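Local atomic coordinates of N-alpha-acetyltransferase 35, NatC auxiliary subunit (Saccharomyces cerevisiae, PDB entry 6YGA), a protein that serves as the auxiliary subunit of the yeast NatC N-terminal acetyltransferase, which acetylates the N-terminal methionine of the L-A virus Gag protein. Residues K315-L320 / G663-Q668; Q362-H367 / N393-W398. All coordinates share one frame; numbering follows the deposited sequence.

Contact 1 (K315-L320 / G663-Q668); sequences KAESAL and GTRLVQ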
loop_
_atom_site.group_PDB
_atom_site.type_symbol
_atom_site.label_atom_id
_atom_site.label_comp_id
_atom_site.label_asym_id
_atom_site.label_seq_id
_atom_site.Cartn_x
_atom_site.Cartn_y
_atom_site.Cartn_z
ATOM N N LYS B 315 4.857 24.737 -13.477
ATOM C CA LYS B 315 5.889 25.578 -14.072
ATOM C C LYS B 315 6.698 24.866 -15.148
ATOM O O LYS B 315 7.631 25.466 -15.694
ATOM C CB LYS B 315 6.834 26.089 -12.983
ATOM C CG LYS B 315 6.185 27.038 -11.992
ATOM C CD LYS B 315 6.862 26.957 -10.633
ATOM C CE LYS B 315 8.368 27.123 -10.743
ATOM N NZ LYS B 315 9.033 26.924 -9.427
ATOM N N ALA B 316 6.376 23.614 -15.457
ATOM C CA ALA B 316 7.158 22.860 -16.426
ATOM C C ALA B 316 6.969 23.421 -17.828
ATOM O O ALA B 316 5.859 23.776 -18.232
ATOM C CB ALA B 316 6.764 21.385 -16.393
ATOM N N GLU B 317 8.071 23.504 -18.569
ATOM C CA GLU B 317 8.061 24.009 -19.933
ATOM C C GLU B 317 8.432 22.950 -20.961
ATOM O O GLU B 317 8.541 23.273 -22.149
ATOM C CB GLU B 317 9.010 25.208 -20.060
ATOM C CG GLU B 317 8.449 26.521 -19.525
ATOM C CD GLU B 317 7.191 26.965 -20.253
ATOM O OE1 GLU B 317 6.117 27.013 -19.618
ATOM O OE2 GLU B 317 7.276 27.264 -21.464
ATOM N N SER B 318 8.625 21.700 -20.547
ATOM C CA SER B 318 8.964 20.638 -21.480
ATOM C C SER B 318 8.505 19.305 -20.909
ATOM O O SER B 318 8.194 19.186 -19.721
ATOM C CB SER B 318 10.469 20.608 -21.779
ATOM O OG SER B 318 11.216 20.197 -20.646
ATOM N N ALA B 319 8.459 18.296 -21.783
ATOM C CA ALA B 319 8.098 16.954 -21.339
ATOM C C ALA B 319 9.160 16.366 -20.423
ATOM O O ALA B 319 8.841 15.562 -19.540
ATOM C CB ALA B 319 7.868 16.041 -22.542
ATOM N N LEU B 320 10.420 16.757 -20.611
ATOM C CA LEU B 320 11.485 16.238 -19.761
ATOM C C LEU B 320 11.378 16.781 -18.343
ATOM O O LEU B 320 11.735 16.086 -17.385
ATOM C CB LEU B 320 12.847 16.574 -20.370
ATOM C CG LEU B 320 14.079 15.944 -19.720
ATOM C CD1 LEU B 320 13.853 14.463 -19.481
ATOM C CD2 LEU B 320 15.301 16.164 -20.599
ATOM N N GLY B 663 16.876 18.083 -17.221
ATOM C CA GLY B 663 15.473 18.411 -17.031
ATOM C C GLY B 663 15.023 18.393 -15.588
ATOM O O GLY B 663 13.837 18.176 -15.314
ATOM N N THR B 664 15.941 18.623 -14.651
ATOM C CA THR B 664 15.654 18.531 -13.227
ATOM C C THR B 664 15.371 19.889 -12.595
ATOM O O THR B 664 15.474 20.024 -11.371
ATOM C CB THR B 664 16.814 17.853 -12.497
ATOM O OG1 THR B 664 18.030 18.566 -12.765
ATOM C CG2 THR B 664 16.966 16.415 -12.959
ATOM N N ARG B 665 15.011 20.893 -13.400
ATOM C CA ARG B 665 14.837 22.242 -12.868
ATOM C C ARG B 665 13.788 22.281 -11.761
ATOM O O ARG B 665 13.963 22.982 -10.757
ATOM C CB ARG B 665 14.465 23.208 -13.993
ATOM C CG ARG B 665 14.169 24.626 -13.523
ATOM C CD ARG B 665 13.928 25.564 -14.698
ATOM N NE ARG B 665 12.737 25.204 -15.463
ATOM C CZ ARG B 665 11.542 25.765 -15.294
ATOM N NH1 ARG B 665 11.375 26.717 -14.386
ATOM N NH2 ARG B 665 10.514 25.377 -16.036
ATOM N N LEU B 666 12.700 21.527 -11.915
ATOM C CA LEU B 666 11.630 21.563 -10.926
ATOM C C LEU B 666 11.944 20.743 -9.681
ATOM O O LEU B 666 11.325 20.968 -8.638
ATOM C CB LEU B 666 10.319 21.071 -11.546
ATOM C CG LEU B 666 9.856 21.774 -12.822
ATOM C CD1 LEU B 666 8.474 21.282 -13.225
ATOM C CD2 LEU B 666 9.868 23.286 -12.647
ATOM N N VAL B 667 12.885 19.804 -9.763
ATOM C CA VAL B 667 13.200 18.936 -8.632
ATOM C C VAL B 667 14.702 18.962 -8.378
ATOM O O VAL B 667 15.314 17.926 -8.096
ATOM C CB VAL B 667 12.705 17.500 -8.886
ATOM C CG1 VAL B 667 11.192 17.438 -8.777
ATOM C CG2 VAL B 667 13.161 17.019 -10.257
ATOM N N GLN B 668 15.301 20.151 -8.463
ATOM C CA GLN B 668 16.757 20.251 -8.410
ATOM C C GLN B 668 17.299 19.756 -7.075
ATOM O O GLN B 668 18.236 18.951 -7.035
ATOM C CB GLN B 668 17.194 21.694 -8.675
ATOM C CG GLN B 668 18.703 21.880 -8.741
ATOM C CD GLN B 668 19.104 23.331 -8.895
ATOM O OE1 GLN B 668 18.272 24.232 -8.786
ATOM N NE2 GLN B 668 20.386 23.567 -9.151
#
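Arg665 and Leu666, consecutive in the chain, reach across to the 315-320 segment side by side, one with a polar tip and the other with an apolar one. The arginine leaves its backbone extended, CG anti to the backbone N (chi1 176°), and bends at chi3, which swings the guanidinium back over its neighbour: Leu666 CD2 sits over the centre of one guanidinium face, 3.9 Å above the plane. Arg665 NH2 donates to Lys315 O (2.9 Å), with the oxygen near the guanidinium plane and the N-H...O angle moderately bent at 145°. A long side chain ending in a planar group with several donors suits this place: NH2 serves Lys315 O while NE forms a salt bridge with Glu321. The other branch of Leu666, CD1, meets Ala316 CB at 3.6 Å, while CD2 also approaches Lys315 CB. The small methyl of Ala316 lets the leucine come close to the backbone.

At the far end, Leu320 CG packs on Gly663 CA at 3.9 Å. The CA of Gly663 faces Leu320 so closely that there is no room for a CB, and its phi of 65° also favours glycine. Glu321, which pairs with Arg665, belongs to helix 319-328, whose N-cap is Ser318. The contact thus sets the start of that helix against the loop between helices 619-653 and 668-701, while helix 360-372 packs on Ala319.

Contact 2 (Q362-H367 / N393-W398); sequences QFYLLH and NMLLEW. With EDO (1,2-ethanediol), chain C; EDO (1,2-ethanediol), chain D.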
loop_
_atom_site.group_PDB
_atom_site.type_symbol
_atom_site.label_atom_id
_atom_site.label_comp_id
_atom_site.label_asym_id
_atom_site.label_seq_id
_atom_site.Cartn_x
_atom_site.Cartn_y
_atom_site.Cartn_z
ATOM N N GLN B 362 -0.658 15.367 -27.867
ATOM C CA GLN B 362 0.406 16.365 -27.941
ATOM C C GLN B 362 1.446 16.135 -26.854
ATOM O O GLN B 362 2.653 16.239 -27.103
ATOM C CB GLN B 362 -0.178 17.772 -27.824
ATOM C CG GLN B 362 -0.963 18.234 -29.034
ATOM C CD GLN B 362 -1.571 19.604 -28.829
ATOM O OE1 GLN B 362 -1.512 20.164 -27.733
ATOM N NE2 GLN B 362 -2.159 20.154 -29.883
ATOM N N PHE B 363 0.992 15.816 -25.641
ATOM C CA PHE B 363 1.906 15.548 -24.536
ATOM C C PHE B 363 2.763 14.319 -24.816
ATOM O O PHE B 363 3.964 14.308 -24.516
ATOM C CB PHE B 363 1.099 15.373 -23.250
ATOM C CG PHE B 363 1.930 15.231 -22.015
ATOM C CD1 PHE B 363 2.697 16.288 -21.551
ATOM C CD2 PHE B 363 1.917 14.050 -21.292
ATOM C CE1 PHE B 363 3.452 16.161 -20.402
ATOM C CE2 PHE B 363 2.666 13.919 -20.141
ATOM C CZ PHE B 363 3.435 14.976 -19.695
ATOM N N TYR B 364 2.165 13.277 -25.397
ATOM C CA TYR B 364 2.920 12.072 -25.727
ATOM C C TYR B 364 3.940 12.346 -26.824
ATOM O O TYR B 364 5.096 11.916 -26.730
ATOM C CB TYR B 364 1.965 10.955 -26.147
ATOM C CG TYR B 364 2.638 9.812 -26.878
ATOM C CD1 TYR B 364 3.291 8.806 -26.180
ATOM C CD2 TYR B 364 2.609 9.737 -28.266
ATOM C CE1 TYR B 364 3.904 7.763 -26.843
ATOM C CE2 TYR B 364 3.221 8.695 -28.938
ATOM C CZ TYR B 364 3.867 7.710 -28.221
ATOM O OH TYR B 364 4.476 6.667 -28.883
ATOM N N LEU B 365 3.529 13.056 -27.877
ATOM C CA LEU B 365 4.446 13.339 -28.977
ATOM C C LEU B 365 5.609 14.217 -28.531
ATOM O O LEU B 365 6.689 14.164 -29.129
ATOM C CB LEU B 365 3.688 13.990 -30.132
ATOM C CG LEU B 365 2.656 13.099 -30.826
ATOM C CD1 LEU B 365 1.904 13.896 -31.873
ATOM C CD2 LEU B 365 3.328 11.887 -31.454
ATOM N N LEU B 366 5.413 15.026 -27.484
ATOM C CA LEU B 366 6.522 15.807 -26.944
ATOM C C LEU B 366 7.592 14.903 -26.347
ATOM O O LEU B 366 8.790 15.169 -26.492
ATOM C CB LEU B 366 6.012 16.796 -25.897
ATOM C CG LEU B 366 5.619 18.185 -26.398
ATOM C CD1 LEU B 366 4.952 18.971 -25.285
ATOM C CD2 LEU B 366 6.843 18.927 -26.921
ATOM N N HIS B 367 7.180 13.829 -25.666
ATOM C CA HIS B 367 8.155 12.892 -25.121
ATOM C C HIS B 367 8.953 12.228 -26.234
ATOM O O HIS B 367 10.180 12.109 -26.143
ATOM C CB HIS B 367 7.460 11.835 -24.262
ATOM C CG HIS B 367 6.935 12.361 -22.964
ATOM N ND1 HIS B 367 5.858 13.218 -22.892
ATOM C CD2 HIS B 367 7.338 12.154 -21.688
ATOM C CE1 HIS B 367 5.621 13.516 -21.627
ATOM N NE2 HIS B 367 6.505 12.885 -20.877
ATOM N N ASN B 393 -2.402 7.168 -23.525
ATOM C CA ASN B 393 -3.023 6.681 -22.299
ATOM C C ASN B 393 -2.029 5.889 -21.458
ATOM O O ASN B 393 -2.024 5.999 -20.226
ATOM C CB ASN B 393 -4.251 5.833 -22.635
ATOM C CG ASN B 393 -5.369 6.649 -23.260
ATOM O OD1 ASN B 393 -5.510 7.840 -22.984
ATOM N ND2 ASN B 393 -6.173 6.009 -24.103
HETATM N N MSE B 394 -1.174 5.100 -22.103
HETATM C CA MSE B 394 -0.164 4.317 -21.401
HETATM C C MSE B 394 0.795 5.233 -20.649
HETATM O O MSE B 394 1.201 4.945 -19.521
HETATM C CB MSE B 394 0.608 3.439 -22.387
HETATM C CG MSE B 394 1.276 2.230 -21.757
HETATM SE SE MSE B 394 -0.035 0.978 -21.047
HETATM C CE MSE B 394 0.708 0.774 -19.259
ATOM N N LEU B 395 1.153 6.347 -21.292
ATOM C CA LEU B 395 2.084 7.285 -20.679
ATOM C C LEU B 395 1.449 7.991 -19.489
ATOM O O LEU B 395 2.108 8.208 -18.466
ATOM C CB LEU B 395 2.566 8.296 -21.720
ATOM C CG LEU B 395 3.525 9.386 -21.244
ATOM C CD1 LEU B 395 4.814 8.780 -20.700
ATOM C CD2 LEU B 395 3.819 10.356 -22.379
ATOM N N LEU B 396 0.168 8.350 -19.599
ATOM C CA LEU B 396 -0.513 8.986 -18.478
ATOM C C LEU B 396 -0.609 8.044 -17.282
ATOM O O LEU B 396 -0.450 8.473 -16.133
ATOM C CB LEU B 396 -1.901 9.459 -18.903
ATOM C CG LEU B 396 -1.942 10.599 -19.922
ATOM C CD1 LEU B 396 -3.357 11.138 -20.043
ATOM C CD2 LEU B 396 -0.971 11.710 -19.544
ATOM N N GLU B 397 -0.869 6.756 -17.528
ATOM C CA GLU B 397 -0.874 5.790 -16.432
ATOM C C GLU B 397 0.504 5.664 -15.797
ATOM O O GLU B 397 0.610 5.429 -14.588
ATOM C CB GLU B 397 -1.360 4.425 -16.922
ATOM C CG GLU B 397 -2.848 4.380 -17.238
ATOM C CD GLU B 397 -3.283 3.054 -17.828
ATOM O OE1 GLU B 397 -2.447 2.130 -17.913
ATOM O OE2 GLU B 397 -4.467 2.937 -18.209
ATOM N N TRP B 398 1.566 5.824 -16.590
ATOM C CA TRP B 398 2.913 5.802 -16.030
ATOM C C TRP B 398 3.118 6.955 -15.053
ATOM O O TRP B 398 3.714 6.774 -13.985
ATOM C CB TRP B 398 3.951 5.846 -17.155
ATOM C CG TRP B 398 5.366 5.872 -16.664
ATOM C CD1 TRP B 398 6.180 4.797 -16.444
ATOM C CD2 TRP B 398 6.133 7.032 -16.319
ATOM N NE1 TRP B 398 7.406 5.217 -15.988
ATOM C CE2 TRP B 398 7.403 6.584 -15.903
ATOM C CE3 TRP B 398 5.870 8.405 -16.326
ATOM C CZ2 TRP B 398 8.408 7.463 -15.495
ATOM C CZ3 TRP B 398 6.870 9.276 -15.921
ATOM C CH2 TRP B 398 8.121 8.801 -15.510
HETATM C C1 EDO C . 5.084 17.322 -29.977
HETATM O O1 EDO C . 4.029 18.171 -29.508
HETATM C C2 EDO C . 5.605 17.798 -31.328
HETATM O O2 EDO C . 6.374 16.746 -31.920
HETATM C C1 EDO D . 11.018 11.855 -22.468
HETATM O O1 EDO D . 11.736 11.557 -23.671
HETATM C C2 EDO D . 10.777 10.573 -21.680
HETATM O O2 EDO D . 9.995 9.660 -22.461
#
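The imidazole of His367 carries the methyl CD2 of Leu395 over the centre of one face, a CH-pi contact with CD2 3.6 Å from the ring centroid and 13° off the normal. At the ring's edge, in its plane, lie Phe363 O and O2 of a 1,2-ethanediol (chain D). The Phe363 ring in turn has His367 CE1 over one face, displaced toward the rim, and the Tyr364 ring receives the same Leu395 methyl at its edge, Tyr364 CD1 lying 4.1 Å from Leu395 CD2.

His367 is held from two sides. ND1 donates to Phe363 O, one helical turn back, at 2.7 Å with an N-H...O angle of 156°, though it comes from above the carbonyl plane; NE2 bonds to Tyr399 OH. With both nitrogens engaged, the ring's rotation is fixed and its face is presented to the leucine. Histidine suits the site by joining a flat apolar-tolerant face to two polar edges.

Leu395, with CG anti to its backbone N, projects CD2 between Phe363, Tyr364 and His367; this one methyl touches all three rings, a small round group suited to the gap among flat side chains. Leu396 adds its own CD2, which meets Phe363 CD2 obliquely at 4.1 Å. Trp438 of helix 433-456 packs against Tyr364, His367 and Leu395.

The axes of segments 362-367 and 393-398 cross at 81° and approach to 9.9 Å, with a leucine lodged among aromatic side chains: a steep, buried helix-helix crossing within the largely helical region assigned to the NAA35-like TPR family.

In the fold
From the N terminus, the chain first passes 315-320, at the start of helix 319-328, and then runs through helix 337-347 to helix 360-372. Contact 2 closes a short loop of 25 residues from that helix to helix 386-402. The chain continues through a long series of helices before 663-668 returns to 315-320 and closes contact 1 across 342 residues, so the short closure lies wholly within the long one. Contact 2 joins helices near in sequence, whereas contact 1 brings the loop ahead of helix 668-701 back to a helix in the middle of the chain. The two meet where Ala319 CB packs on His367 ND1 at 3.5 Å, linking helix 319-328 to helix 360-372.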